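Local coordinates for PA0821 (Pseudomonas aeruginosa, PDB 7DRG), which probably serves as the type VI secretion immunity protein (antitoxin) that neutralises a putative VRR-NUC domain-containing effector, at residues R41-K47 with D142-F148. Numbering follows the deposited sequence.
Sequences RGTLYFK and DLSVLEF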
loop_
_atom_site.group_PDB
_atom_site.type_symbol
_atom_site.label_atom_id
_atom_site.label_comp_id
_atom_site.label_asym_id
_atom_site.label_seq_id
_atom_site.Cartn_x
_atom_site.Cartn_y
_atom_site.Cartn_z
ATOM N N ARG B 41 12.042 -8.205 -15.342
ATOM C CA ARG B 41 13.400 -7.682 -15.282
ATOM C C ARG B 41 14.355 -8.727 -14.729
ATOM O O ARG B 41 14.019 -9.458 -13.788
ATOM C CB ARG B 41 13.464 -6.424 -14.412
ATOM C CG ARG B 41 14.803 -5.691 -14.460
ATOM C CD ARG B 41 14.696 -4.333 -13.744
ATOM N NE ARG B 41 14.637 -4.464 -12.289
ATOM C CZ ARG B 41 14.294 -3.452 -11.490
ATOM N NH1 ARG B 41 13.967 -2.289 -12.026
ATOM N NH2 ARG B 41 14.277 -3.601 -10.174
ATOM N N GLY B 42 15.545 -8.783 -15.315
ATOM C CA GLY B 42 16.621 -9.625 -14.815
ATOM C C GLY B 42 17.788 -8.767 -14.372
ATOM O O GLY B 42 18.090 -7.748 -14.998
ATOM N N THR B 43 18.433 -9.184 -13.286
ATOM C CA THR B 43 19.541 -8.462 -12.671
ATOM C C THR B 43 20.692 -9.433 -12.449
ATOM O O THR B 43 20.507 -10.478 -11.814
ATOM C CB THR B 43 19.107 -7.862 -11.334
ATOM O OG1 THR B 43 17.994 -6.983 -11.540
ATOM C CG2 THR B 43 20.246 -7.115 -10.679
ATOM N N LEU B 44 21.871 -9.096 -12.977
ATOM C CA LEU B 44 23.052 -9.948 -12.872
ATOM C C LEU B 44 24.194 -9.124 -12.298
ATOM O O LEU B 44 24.534 -8.073 -12.847
ATOM C CB LEU B 44 23.443 -10.524 -14.239
ATOM C CG LEU B 44 22.424 -11.433 -14.927
ATOM C CD1 LEU B 44 22.918 -11.821 -16.310
ATOM C CD2 LEU B 44 22.180 -12.667 -14.090
ATOM N N TYR B 45 24.767 -9.590 -11.190
ATOM C CA TYR B 45 25.941 -8.969 -10.588
ATOM C C TYR B 45 27.169 -9.767 -11.013
ATOM O O TYR B 45 27.238 -10.971 -10.750
ATOM C CB TYR B 45 25.829 -8.947 -9.063
ATOM C CG TYR B 45 24.618 -8.237 -8.473
ATOM C CD1 TYR B 45 23.381 -8.870 -8.398
ATOM C CD2 TYR B 45 24.737 -6.955 -7.933
ATOM C CE1 TYR B 45 22.279 -8.237 -7.820
ATOM C CE2 TYR B 45 23.649 -6.316 -7.362
ATOM C CZ TYR B 45 22.428 -6.962 -7.310
ATOM O OH TYR B 45 21.352 -6.319 -6.731
ATOM N N PHE B 46 28.146 -9.105 -11.641
ATOM C CA PHE B 46 29.263 -9.827 -12.248
ATOM C C PHE B 46 30.542 -9.019 -12.088
ATOM O O PHE B 46 30.512 -7.826 -11.786
ATOM C CB PHE B 46 29.005 -10.125 -13.734
ATOM C CG PHE B 46 28.963 -8.892 -14.598
ATOM C CD1 PHE B 46 27.816 -8.115 -14.668
ATOM C CD2 PHE B 46 30.066 -8.507 -15.345
ATOM C CE1 PHE B 46 27.777 -6.972 -15.451
ATOM C CE2 PHE B 46 30.029 -7.369 -16.136
ATOM C CZ PHE B 46 28.877 -6.600 -16.190
ATOM N N LYS B 47 31.680 -9.669 -12.336
ATOM C CA LYS B 47 32.969 -9.007 -12.168
ATOM C C LYS B 47 33.720 -8.916 -13.492
ATOM O O LYS B 47 33.306 -9.465 -14.518
ATOM C CB LYS B 47 33.818 -9.723 -11.108
ATOM C CG LYS B 47 33.177 -9.672 -9.724
ATOM C CD LYS B 47 34.108 -10.156 -8.627
ATOM C CE LYS B 47 33.413 -10.136 -7.280
ATOM N NZ LYS B 47 34.347 -10.521 -6.180
ATOM N N ASP B 142 34.455 -3.917 -6.861
ATOM C CA ASP B 142 34.689 -4.744 -8.043
ATOM C C ASP B 142 33.433 -5.343 -8.667
ATOM O O ASP B 142 33.547 -6.085 -9.647
ATOM C CB ASP B 142 35.680 -5.871 -7.710
ATOM C CG ASP B 142 35.169 -6.820 -6.635
ATOM O OD1 ASP B 142 34.067 -6.598 -6.098
ATOM O OD2 ASP B 142 35.879 -7.805 -6.333
ATOM N N LEU B 143 32.247 -5.036 -8.159
ATOM C CA LEU B 143 31.028 -5.703 -8.602
ATOM C C LEU B 143 30.261 -4.793 -9.553
ATOM O O LEU B 143 29.898 -3.668 -9.186
ATOM C CB LEU B 143 30.164 -6.087 -7.401
ATOM C CG LEU B 143 29.049 -7.089 -7.696
ATOM C CD1 LEU B 143 29.640 -8.372 -8.274
ATOM C CD2 LEU B 143 28.266 -7.353 -6.420
ATOM N N SER B 144 30.027 -5.276 -10.769
ATOM C CA SER B 144 29.257 -4.572 -11.784
ATOM C C SER B 144 27.874 -5.210 -11.927
ATOM O O SER B 144 27.586 -6.270 -11.364
ATOM C CB SER B 144 30.011 -4.578 -13.116
ATOM O OG SER B 144 31.261 -3.901 -12.986
ATOM N N VAL B 145 27.001 -4.544 -12.681
ATOM C CA VAL B 145 25.602 -4.957 -12.779
ATOM C C VAL B 145 25.134 -4.839 -14.220
ATOM O O VAL B 145 25.381 -3.825 -14.878
ATOM C CB VAL B 145 24.687 -4.113 -11.865
ATOM C CG1 VAL B 145 23.223 -4.475 -12.105
ATOM C CG2 VAL B 145 25.055 -4.296 -10.398
ATOM N N LEU B 146 24.447 -5.871 -14.703
ATOM C CA LEU B 146 23.653 -5.799 -15.923
ATOM C C LEU B 146 22.200 -6.025 -15.546
ATOM O O LEU B 146 21.878 -7.034 -14.913
ATOM C CB LEU B 146 24.084 -6.857 -16.946
ATOM C CG LEU B 146 23.168 -7.011 -18.163
ATOM C CD1 LEU B 146 23.095 -5.724 -18.976
ATOM C CD2 LEU B 146 23.638 -8.152 -19.055
ATOM N N GLU B 147 21.328 -5.102 -15.943
ATOM C CA GLU B 147 19.890 -5.263 -15.759
ATOM C C GLU B 147 19.206 -5.121 -17.105
ATOM O O GLU B 147 19.580 -4.267 -17.912
ATOM C CB GLU B 147 19.299 -4.225 -14.800
ATOM C CG GLU B 147 19.724 -4.351 -13.369
ATOM C CD GLU B 147 18.740 -3.664 -12.440
ATOM O OE1 GLU B 147 18.071 -4.375 -11.673
ATOM O OE2 GLU B 147 18.619 -2.416 -12.496
ATOM N N PHE B 148 18.194 -5.945 -17.345
ATOM C CA PHE B 148 17.494 -5.865 -18.613
ATOM C C PHE B 148 16.066 -6.330 -18.405
ATOM O O PHE B 148 15.764 -7.060 -17.459
ATOM C CB PHE B 148 18.200 -6.691 -19.700
ATOM C CG PHE B 148 18.088 -8.168 -19.500
ATOM C CD1 PHE B 148 18.846 -8.806 -18.538
ATOM C CD2 PHE B 148 17.204 -8.915 -20.262
ATOM C CE1 PHE B 148 18.732 -10.184 -18.348
ATOM C CE2 PHE B 148 17.082 -10.289 -20.078
ATOM C CZ PHE B 148 17.853 -10.919 -19.114
#
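Six backbone hydrogen bonds join 41-47 to 142-148 as antiparallel strands, arranged as two-way pairs at Gly42 with Phe148, Leu44 with Leu146 and Phe46 with Ser144; Gly42 N to Phe148 O and Leu44 N to Leu146 O are both 2.8 Å. Between them, CA-H groups approach carbonyls, as Glu147 CA does Gly42 O at 3.2 Å. On the face with Leu44, Leu146 and Phe148, Phe46 CE1 packs 4.0 Å from Leu146 CB. With no side chain, Gly42 leaves room for the Phe148 ring, since a CB there would sit 3.0 Å from Phe148 CE1. Small Ser144 lays its CB over the Phe46 ring, a CH-pi contact 4.0 Å from the centroid. In the large antiparallel sheet, strand 177-180 pairs with 34-46 and 126-131 with 144-151; apolar Leu44 and Leu146 suit burial under helix 161-173, while Ala213 covers the other face. There Val145 CG2 offers Tyr45 CD2 an apolar surface at 3.6 Å, and the Tyr45 hydroxyl is hydrogen-bonded to that of Tyr179. Buried Glu147 OE1 accepts a hydrogen bond from Thr43 OG1 (2.6 Å) and lies over the Arg41 guanidinium, 3.5 Å from NE, a purely electrostatic bridge. Beyond Phe46 and Ser144, long, extended Lys47 carries NZ to Asp142 OD2, a 3.1 Å salt bridge.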